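Local coordinates for racemase (PDB 3MKC), which is a racemase-type member of the enolase superfamily that pairs an N-terminal capping domain with a TIM-barrel-type domain, at residues Y340-F345 with A359-G364; P313-T318 with A323-Y328; E73-R78 with N84-A89. One frame throughout, in Å; residues are numbered along the deposited sequence.

Contact 1 (Y340-F345 with A359-G364); sequences YVHPEF and AELVDG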
loop_
_atom_site.group_PDB
_atom_site.type_symbol
_atom_site.label_atom_id
_atom_site.label_comp_id
_atom_site.label_asym_id
_atom_site.label_seq_id
_atom_site.Cartn_x
_atom_site.Cartn_y
_atom_site.Cartn_z
ATOM N N TYR A 340 2.235 -3.532 6.626
ATOM C CA TYR A 340 3.554 -3.988 6.247
ATOM C C TYR A 340 3.560 -5.512 6.205
ATOM O O TYR A 340 2.947 -6.169 7.044
ATOM C CB TYR A 340 4.579 -3.508 7.268
ATOM C CG TYR A 340 6.009 -3.583 6.790
ATOM C CD1 TYR A 340 6.578 -2.537 6.067
ATOM C CD2 TYR A 340 6.797 -4.697 7.071
ATOM C CE1 TYR A 340 7.902 -2.595 5.639
ATOM C CE2 TYR A 340 8.123 -4.769 6.648
ATOM C CZ TYR A 340 8.666 -3.715 5.935
ATOM O OH TYR A 340 9.967 -3.781 5.516
ATOM N N VAL A 341 4.232 -6.068 5.208
ATOM C CA VAL A 341 4.345 -7.510 5.086
ATOM C C VAL A 341 5.807 -7.793 5.399
ATOM O O VAL A 341 6.709 -7.280 4.738
ATOM C CB VAL A 341 3.979 -7.992 3.660
ATOM C CG1 VAL A 341 4.880 -7.331 2.631
ATOM C CG2 VAL A 341 4.090 -9.512 3.579
ATOM N N HIS A 342 6.038 -8.577 6.443
ATOM C CA HIS A 342 7.391 -8.893 6.864
ATOM C C HIS A 342 7.805 -10.279 6.378
ATOM O O HIS A 342 6.988 -11.196 6.332
ATOM C CB HIS A 342 7.479 -8.811 8.390
ATOM C CG HIS A 342 8.876 -8.853 8.917
ATOM N ND1 HIS A 342 9.616 -10.015 8.980
ATOM C CD2 HIS A 342 9.688 -7.866 9.368
ATOM C CE1 HIS A 342 10.821 -9.742 9.445
ATOM N NE2 HIS A 342 10.890 -8.444 9.689
ATOM N N PRO A 343 9.087 -10.440 6.000
ATOM C CA PRO A 343 9.650 -11.702 5.504
ATOM C C PRO A 343 9.524 -12.895 6.451
ATOM O O PRO A 343 9.336 -14.025 6.005
ATOM C CB PRO A 343 11.106 -11.341 5.231
ATOM C CG PRO A 343 11.027 -9.904 4.855
ATOM C CD PRO A 343 10.081 -9.359 5.897
ATOM N N GLU A 344 9.634 -12.653 7.751
ATOM C CA GLU A 344 9.526 -13.739 8.723
ATOM C C GLU A 344 8.076 -13.994 9.121
ATOM O O GLU A 344 7.794 -14.851 9.964
ATOM C CB GLU A 344 10.354 -13.419 9.973
ATOM C CG GLU A 344 11.856 -13.368 9.724
ATOM C CD GLU A 344 12.655 -13.053 10.978
ATOM O OE1 GLU A 344 12.564 -13.822 11.959
ATOM O OE2 GLU A 344 13.376 -12.035 10.979
ATOM N N PHE A 345 7.159 -13.248 8.509
ATOM C CA PHE A 345 5.734 -13.383 8.805
ATOM C C PHE A 345 4.905 -13.523 7.538
ATOM O O PHE A 345 3.762 -13.065 7.480
ATOM C CB PHE A 345 5.248 -12.169 9.600
ATOM C CG PHE A 345 5.721 -12.150 11.021
ATOM C CD1 PHE A 345 5.008 -12.812 12.012
ATOM C CD2 PHE A 345 6.895 -11.492 11.366
ATOM C CE1 PHE A 345 5.458 -12.816 13.332
ATOM C CE2 PHE A 345 7.351 -11.491 12.676
ATOM C CZ PHE A 345 6.631 -12.154 13.661
ATOM N N ALA A 359 14.546 -3.593 5.754
ATOM C CA ALA A 359 14.613 -2.805 6.979
ATOM C C ALA A 359 14.469 -3.707 8.199
ATOM O O ALA A 359 13.624 -4.599 8.229
ATOM C CB ALA A 359 13.518 -1.748 6.983
ATOM N N GLU A 360 15.292 -3.463 9.211
ATOM C CA GLU A 360 15.242 -4.270 10.421
ATOM C C GLU A 360 14.137 -3.826 11.371
ATOM O O GLU A 360 14.090 -2.673 11.803
ATOM C CB GLU A 360 16.598 -4.238 11.140
ATOM C CG GLU A 360 17.712 -4.969 10.387
ATOM C CD GLU A 360 18.996 -5.105 11.200
ATOM O OE1 GLU A 360 19.924 -4.275 11.027
ATOM O OE2 GLU A 360 19.068 -6.047 12.020
ATOM N N LEU A 361 13.240 -4.753 11.681
ATOM C CA LEU A 361 12.135 -4.472 12.588
ATOM C C LEU A 361 12.658 -4.702 14.002
ATOM O O LEU A 361 12.992 -5.830 14.372
ATOM C CB LEU A 361 10.966 -5.411 12.295
ATOM C CG LEU A 361 9.654 -5.098 13.012
ATOM C CD1 LEU A 361 9.113 -3.762 12.519
ATOM C CD2 LEU A 361 8.649 -6.207 12.756
ATOM N N VAL A 362 12.744 -3.631 14.781
ATOM C CA VAL A 362 13.249 -3.714 16.147
ATOM C C VAL A 362 12.170 -3.387 17.172
ATOM O O VAL A 362 11.611 -2.289 17.166
ATOM C CB VAL A 362 14.436 -2.744 16.357
ATOM C CG1 VAL A 362 14.922 -2.821 17.792
ATOM C CG2 VAL A 362 15.569 -3.082 15.389
ATOM N N ASP A 363 11.889 -4.341 18.055
ATOM C CA ASP A 363 10.875 -4.157 19.087
ATOM C C ASP A 363 9.554 -3.769 18.425
ATOM O O ASP A 363 8.809 -2.931 18.935
ATOM C CB ASP A 363 11.332 -3.073 20.073
ATOM C CG ASP A 363 10.374 -2.890 21.238
ATOM O OD1 ASP A 363 9.882 -3.902 21.779
ATOM O OD2 ASP A 363 10.123 -1.726 21.624
ATOM N N GLY A 364 9.282 -4.388 17.278
ATOM C CA GLY A 364 8.057 -4.119 16.544
ATOM C C GLY A 364 8.002 -2.768 15.854
ATOM O O GLY A 364 6.925 -2.313 15.472
HETATM O O HOH W 1 12.193 -2.655 4.089
HETATM O O HOH W 2 11.253 -5.753 6.994
#

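Contact 2 (P313-T318 with A323-Y328); sequences PHNWKT and AAAIHY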
loop_
_atom_site.group_PDB
_atom_site.type_symbol
_atom_site.label_atom_id
_atom_site.label_comp_id
_atom_site.label_asym_id
_atom_site.label_seq_id
_atom_site.Cartn_x
_atom_site.Cartn_y
_atom_site.Cartn_z
ATOM N N PRO A 313 -2.165 2.956 4.070
ATOM C CA PRO A 313 -2.114 2.465 2.693
ATOM C C PRO A 313 -1.963 0.964 2.550
ATOM O O PRO A 313 -1.144 0.343 3.231
ATOM C CB PRO A 313 -0.929 3.223 2.098
ATOM C CG PRO A 313 -0.881 4.485 2.905
ATOM C CD PRO A 313 -1.116 3.965 4.298
ATOM N N HIS A 314 -2.765 0.386 1.663
ATOM C CA HIS A 314 -2.693 -1.045 1.410
ATOM C C HIS A 314 -1.275 -1.309 0.921
ATOM O O HIS A 314 -0.737 -0.552 0.107
ATOM C CB HIS A 314 -3.697 -1.438 0.334
ATOM C CG HIS A 314 -3.569 -2.856 -0.126
ATOM N ND1 HIS A 314 -3.864 -3.932 0.684
ATOM C CD2 HIS A 314 -3.186 -3.375 -1.314
ATOM C CE1 HIS A 314 -3.672 -5.053 0.010
ATOM N NE2 HIS A 314 -3.259 -4.742 -1.205
ATOM N N ASN A 315 -0.667 -2.378 1.424
ATOM C CA ASN A 315 0.691 -2.718 1.040
ATOM C C ASN A 315 0.886 -4.227 0.974
ATOM O O ASN A 315 0.995 -4.897 2.003
ATOM C CB ASN A 315 1.683 -2.091 2.026
ATOM C CG ASN A 315 3.104 -2.590 1.825
ATOM O OD1 ASN A 315 3.451 -3.085 0.756
ATOM N ND2 ASN A 315 3.935 -2.448 2.853
ATOM N N TRP A 316 0.905 -4.748 -0.248
ATOM C CA TRP A 316 1.108 -6.169 -0.481
ATOM C C TRP A 316 1.751 -6.397 -1.846
ATOM O O TRP A 316 1.112 -6.887 -2.776
ATOM C CB TRP A 316 -0.219 -6.930 -0.390
ATOM C CG TRP A 316 -0.026 -8.413 -0.373
ATOM C CD1 TRP A 316 0.020 -9.253 -1.453
ATOM C CD2 TRP A 316 0.231 -9.225 0.779
ATOM N NE1 TRP A 316 0.295 -10.537 -1.043
ATOM C CE2 TRP A 316 0.430 -10.549 0.322
ATOM C CE3 TRP A 316 0.316 -8.961 2.153
ATOM C CZ2 TRP A 316 0.710 -11.610 1.192
ATOM C CZ3 TRP A 316 0.596 -10.019 3.022
ATOM C CH2 TRP A 316 0.789 -11.328 2.534
ATOM N N LYS A 317 3.017 -6.009 -1.957
ATOM C CA LYS A 317 3.780 -6.178 -3.188
ATOM C C LYS A 317 5.166 -6.687 -2.812
ATOM O O LYS A 317 5.283 -7.695 -2.122
ATOM C CB LYS A 317 3.912 -4.858 -3.950
ATOM C CG LYS A 317 2.928 -4.656 -5.091
ATOM C CD LYS A 317 2.885 -5.831 -6.064
ATOM C CE LYS A 317 2.173 -5.423 -7.343
ATOM N NZ LYS A 317 1.724 -6.565 -8.181
ATOM N N THR A 318 6.206 -5.982 -3.248
ATOM C CA THR A 318 7.572 -6.404 -2.942
ATOM C C THR A 318 8.271 -5.457 -1.982
ATOM O O THR A 318 7.637 -4.600 -1.366
ATOM C CB THR A 318 8.429 -6.526 -4.216
ATOM O OG1 THR A 318 8.789 -5.225 -4.689
ATOM C CG2 THR A 318 7.660 -7.264 -5.299
ATOM N N ALA A 323 9.450 -0.336 1.289
ATOM C CA ALA A 323 10.367 0.753 1.583
ATOM C C ALA A 323 9.617 2.083 1.535
ATOM O O ALA A 323 9.772 2.934 2.420
ATOM C CB ALA A 323 11.514 0.765 0.576
ATOM N N ALA A 324 8.807 2.260 0.497
ATOM C CA ALA A 324 8.039 3.489 0.349
ATOM C C ALA A 324 7.110 3.652 1.545
ATOM O O ALA A 324 6.919 4.764 2.038
ATOM C CB ALA A 324 7.224 3.462 -0.949
ATOM N N ALA A 325 6.559 2.536 2.013
ATOM C CA ALA A 325 5.630 2.533 3.145
ATOM C C ALA A 325 6.269 3.070 4.424
ATOM O O ALA A 325 5.633 3.786 5.195
ATOM C CB ALA A 325 5.087 1.116 3.382
ATOM N N ILE A 326 7.528 2.720 4.662
ATOM C CA ILE A 326 8.195 3.216 5.858
ATOM C C ILE A 326 8.428 4.721 5.730
ATOM O O ILE A 326 8.233 5.477 6.682
ATOM C CB ILE A 326 9.550 2.501 6.081
ATOM C CG1 ILE A 326 9.299 1.040 6.454
ATOM C CG2 ILE A 326 10.340 3.205 7.185
ATOM C CD1 ILE A 326 10.563 0.202 6.569
ATOM N N HIS A 327 8.843 5.162 4.548
ATOM C CA HIS A 327 9.090 6.580 4.341
ATOM C C HIS A 327 7.774 7.325 4.457
ATOM O O HIS A 327 7.721 8.431 4.996
ATOM C CB HIS A 327 9.740 6.808 2.977
ATOM C CG HIS A 327 11.190 6.446 2.941
ATOM N ND1 HIS A 327 12.192 7.378 3.096
ATOM C CD2 HIS A 327 11.809 5.249 2.790
ATOM C CE1 HIS A 327 13.366 6.773 3.043
ATOM N NE2 HIS A 327 13.161 5.480 2.857
ATOM N N TYR A 328 6.715 6.702 3.953
ATOM C CA TYR A 328 5.374 7.278 4.028
ATOM C C TYR A 328 4.955 7.486 5.488
ATOM O O TYR A 328 4.566 8.585 5.891
ATOM C CB TYR A 328 4.360 6.349 3.347
ATOM C CG TYR A 328 2.926 6.704 3.690
ATOM C CD1 TYR A 328 2.253 7.707 3.000
ATOM C CD2 TYR A 328 2.285 6.108 4.781
ATOM C CE1 TYR A 328 0.978 8.118 3.392
ATOM C CE2 TYR A 328 1.015 6.512 5.182
ATOM C CZ TYR A 328 0.368 7.522 4.485
ATOM O OH TYR A 328 -0.869 7.964 4.899
#

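Contact 3 (E73-R78 with N84-A89); sequences EKAIGR and NAIWDA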
loop_
_atom_site.group_PDB
_atom_site.type_symbol
_atom_site.label_atom_id
_atom_site.label_comp_id
_atom_site.label_asym_id
_atom_site.label_seq_id
_atom_site.Cartn_x
_atom_site.Cartn_y
_atom_site.Cartn_z
ATOM N N GLU A 73 6.248 9.764 -21.619
ATOM C CA GLU A 73 6.576 10.919 -22.440
ATOM C C GLU A 73 6.702 12.245 -21.699
ATOM O O GLU A 73 7.660 12.990 -21.907
ATOM C CB GLU A 73 5.560 11.057 -23.571
ATOM C CG GLU A 73 5.996 11.993 -24.682
ATOM C CD GLU A 73 4.967 12.092 -25.796
ATOM O OE1 GLU A 73 4.595 11.040 -26.359
ATOM O OE2 GLU A 73 4.530 13.224 -26.101
ATOM N N LYS A 74 5.749 12.545 -20.825
ATOM C CA LYS A 74 5.794 13.811 -20.106
ATOM C C LYS A 74 6.781 13.876 -18.944
ATOM O O LYS A 74 6.921 14.921 -18.311
ATOM C CB LYS A 74 4.388 14.178 -19.626
ATOM C CG LYS A 74 3.406 14.413 -20.760
ATOM C CD LYS A 74 3.794 15.631 -21.599
ATOM C CE LYS A 74 2.884 15.759 -22.812
ATOM N NZ LYS A 74 3.144 16.995 -23.594
ATOM N N ALA A 75 7.467 12.769 -18.675
ATOM C CA ALA A 75 8.451 12.700 -17.600
ATOM C C ALA A 75 9.867 12.808 -18.168
ATOM O O ALA A 75 10.737 13.441 -17.575
ATOM C CB ALA A 75 8.299 11.392 -16.838
ATOM N N ILE A 76 10.090 12.185 -19.321
ATOM C CA ILE A 76 11.397 12.222 -19.970
ATOM C C ILE A 76 11.868 13.663 -20.160
ATOM O O ILE A 76 11.128 14.509 -20.668
ATOM C CB ILE A 76 11.357 11.543 -21.357
ATOM C CG1 ILE A 76 10.820 10.120 -21.230
ATOM C CG2 ILE A 76 12.754 11.549 -21.979
ATOM C CD1 ILE A 76 11.654 9.224 -20.361
ATOM N N GLY A 77 13.097 13.938 -19.746
ATOM C CA GLY A 77 13.642 15.276 -19.888
ATOM C C GLY A 77 13.468 16.168 -18.674
ATOM O O GLY A 77 14.193 17.151 -18.519
ATOM N N ARG A 78 12.523 15.824 -17.804
ATOM C CA ARG A 78 12.249 16.625 -16.613
ATOM C C ARG A 78 13.223 16.344 -15.473
ATOM O O ARG A 78 13.834 15.276 -15.408
ATOM C CB ARG A 78 10.814 16.367 -16.122
ATOM C CG ARG A 78 9.709 16.714 -17.128
ATOM C CD ARG A 78 9.696 18.200 -17.446
ATOM N NE ARG A 78 9.380 19.019 -16.278
ATOM C CZ ARG A 78 8.151 19.209 -15.807
ATOM N NH1 ARG A 78 7.113 18.637 -16.410
ATOM N NH2 ARG A 78 7.954 19.973 -14.735
ATOM N N ASN A 84 5.924 16.708 -7.972
ATOM C CA ASN A 84 4.542 17.172 -7.999
ATOM C C ASN A 84 4.130 17.639 -9.394
ATOM O O ASN A 84 3.037 17.322 -9.871
ATOM C CB ASN A 84 4.370 18.310 -6.994
ATOM C CG ASN A 84 2.944 18.809 -6.913
ATOM O OD1 ASN A 84 2.616 19.881 -7.429
ATOM N ND2 ASN A 84 2.084 18.032 -6.266
ATOM N N ALA A 85 5.012 18.394 -10.042
ATOM C CA ALA A 85 4.731 18.911 -11.376
ATOM C C ALA A 85 4.714 17.806 -12.429
ATOM O O ALA A 85 3.895 17.829 -13.344
ATOM C CB ALA A 85 5.753 19.979 -11.752
ATOM N N ILE A 86 5.620 16.841 -12.309
ATOM C CA ILE A 86 5.667 15.743 -13.270
ATOM C C ILE A 86 4.394 14.906 -13.129
ATOM O O ILE A 86 3.839 14.425 -14.113
ATOM C CB ILE A 86 6.902 14.863 -13.041
ATOM C CG1 ILE A 86 8.164 15.709 -13.228
ATOM C CG2 ILE A 86 6.895 13.684 -14.014
ATOM C CD1 ILE A 86 9.443 15.018 -12.824
ATOM N N TRP A 87 3.935 14.747 -11.893
ATOM C CA TRP A 87 2.714 13.995 -11.614
ATOM C C TRP A 87 1.576 14.628 -12.415
ATOM O O TRP A 87 0.861 13.939 -13.146
ATOM C CB TRP A 87 2.369 14.080 -10.123
ATOM C CG TRP A 87 1.404 13.031 -9.630
ATOM C CD1 TRP A 87 1.715 11.898 -8.928
ATOM C CD2 TRP A 87 -0.025 13.030 -9.778
ATOM N NE1 TRP A 87 0.570 11.194 -8.628
ATOM C CE2 TRP A 87 -0.511 11.865 -9.137
ATOM C CE3 TRP A 87 -0.943 13.898 -10.389
ATOM C CZ2 TRP A 87 -1.875 11.548 -9.089
ATOM C CZ3 TRP A 87 -2.304 13.582 -10.341
ATOM C CH2 TRP A 87 -2.752 12.415 -9.693
ATOM N N ASP A 88 1.415 15.941 -12.267
ATOM C CA ASP A 88 0.357 16.663 -12.964
ATOM C C ASP A 88 0.496 16.551 -14.474
ATOM O O ASP A 88 -0.501 16.412 -15.187
ATOM C CB ASP A 88 0.350 18.152 -12.581
ATOM C CG ASP A 88 -0.173 18.403 -11.175
ATOM O OD1 ASP A 88 -0.828 17.506 -10.600
ATOM O OD2 ASP A 88 0.062 19.510 -10.651
ATOM N N ALA A 89 1.735 16.614 -14.953
ATOM C CA ALA A 89 1.999 16.546 -16.386
ATOM C C ALA A 89 1.599 15.200 -16.962
ATOM O O ALA A 89 0.978 15.131 -18.023
ATOM C CB ALA A 89 3.478 16.813 -16.658
#

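Contact 1 (Y340-F345 with A359-G364)
L361 lies against the imidazole of H342, its methyl CD2 3.9 Å from the ring carbon CD2 of H342. The leucine CB adds a second touch, 4.0 Å from H342 NE2, so methyl and CB together meet the CD2-NE2 side of the imidazole, the leucine running slantwise past it. The ring does not turn freely: the backbone N-H of E344 donates to H342 ND1 over 2.9 Å, nearly straight at 163° and close to the ring plane, while P343 CD sits above one face. With ND1 accepting that bond, a neutral imidazole would carry its proton on NE2. The second link is wet. Y340 OH stays 4.3 Å from A359 CB, and two waters bridge the gap: both donate to the phenol oxygen, one accepting from A359 N and the other lying 2.9 Å from A359 O, to which it donates. E358 OE2 is a further hydrogen-bond partner of Y340 OH. Y340 ends barrel strand 339-340 beside strand 137-143, and its ring packs on I326 of helix 319-331. L361 rests on F366 of strand 366-367, so the contact sets the loop before that strand beside the end of 339-340 and the loop after it.

Contact 2 (P313-T318 with A323-Y328)
The Y328 ring carries P313 over one face: proline CG lies 3.8 Å from the ring centroid and 22° off the normal, a CH-pi contact. It belongs to a beta/alpha unit of the TIM-barrel-type domain: strand 310-311 is followed by loop 313-318, which leads into helix 319-331 and packs P313 and N315 against it. CG sits toward the rim on the CE2-CZ side, and CD of the same pyrrolidine comes still nearer, 3.4 Å from Y328 CE2. Proline and tyrosine point at each other across the gap, one from the loop and one from the helix. CG of Y328 stands anti to the backbone N (chi1 165°), sending the phenol off the helix to the proline, and its OH is hydrogen-bonded to T301 OG1 on helix 293-306. L297 of that helix touches both P313 and Y328, which adds a second helix to the CH-pi pair.

One turn earlier on the helix, A325 faces N315; this is the closest backbone approach of the two segments, 7.5 Å between their CA atoms. The asparagine is anchored from the barrel side as well, its backbone N donating to E339 OE1. At the loop's end T318 is the N-cap of the helix, OG1 capping the N of I320. N315 ND2 makes its hydrogen bond elsewhere in the structure and meets A325 by van der Waals contact, 3.8 Å from the methyl CB.

Contact 3 (E73-R78 with N84-A89)
I86 fills the buried side of this contact, its branches spread between A75 and R78. The frame is a loop-helix packing in the N-terminal capping domain of the enolase fold: segment 73-78 includes a type II beta turn, A75 to R78, and lies against helix 83-93, the next helix in the chain. At the buried end A75 CB meets the isoleucine branch CG2 at 3.9 Å, while CD1 reaches the other way to R78 CB at 3.8 Å. CG1 stands beside the backbone N (chi1 -61°), which leaves CG2 anti to it, and the two branches address the start and the end of the turn. A75 also rests on I15 of strand 12-22, and I86 on L114 of helix 102-122, placing this apolar patch between strand 12-22 and helix 102-122. The turn is closed by R78 N bonding to A75 O, and G77 takes the positive phi (94°) of its third position.

The outer side is equally close but borders solvent and carries the charged chains: A75 and I86 are buried, whereas K74 is exposed and R78, A85 and A89 are partly so. K74 lays its CB and CG along the end of the segment at A89, CG 3.7 Å from A89 O, before its ammonium end turns away from the helix. R78 folds back instead, bent at both chi2 and chi3, and carries its guanidinium across the helix surface. I86 CG1 lies over one face of that group, and A89 CB stands at its edge, 4.1 Å from NH1. The charge is met by a salt bridge from NH2 to E82 OE1, just before the helix segment. That same NH2 also brushes A85, 3.7 Å from its methyl CB.

How the contacts relate
From the N terminus the chain makes contact 3 first, closing a short loop in the capping domain where 73-78 leads into helix 83-93. Much later contact 2 folds loop 313-318 onto helix 319-331, and contact 1 then closes the longer excursion between 340-345 and 359-364. The three follow in series, neither nesting nor crossing. Contacts 1 and 2 adjoin, their centres about 12 Å apart: I326 CD1 packs on A359 CB at 3.6 Å, and V341 meets W316, joining helix 319-331 and its preceding loop to the two loops of contact 1. Contact 3 stands apart, its centre about 34 Å from that of contact 1, across the chain's centre.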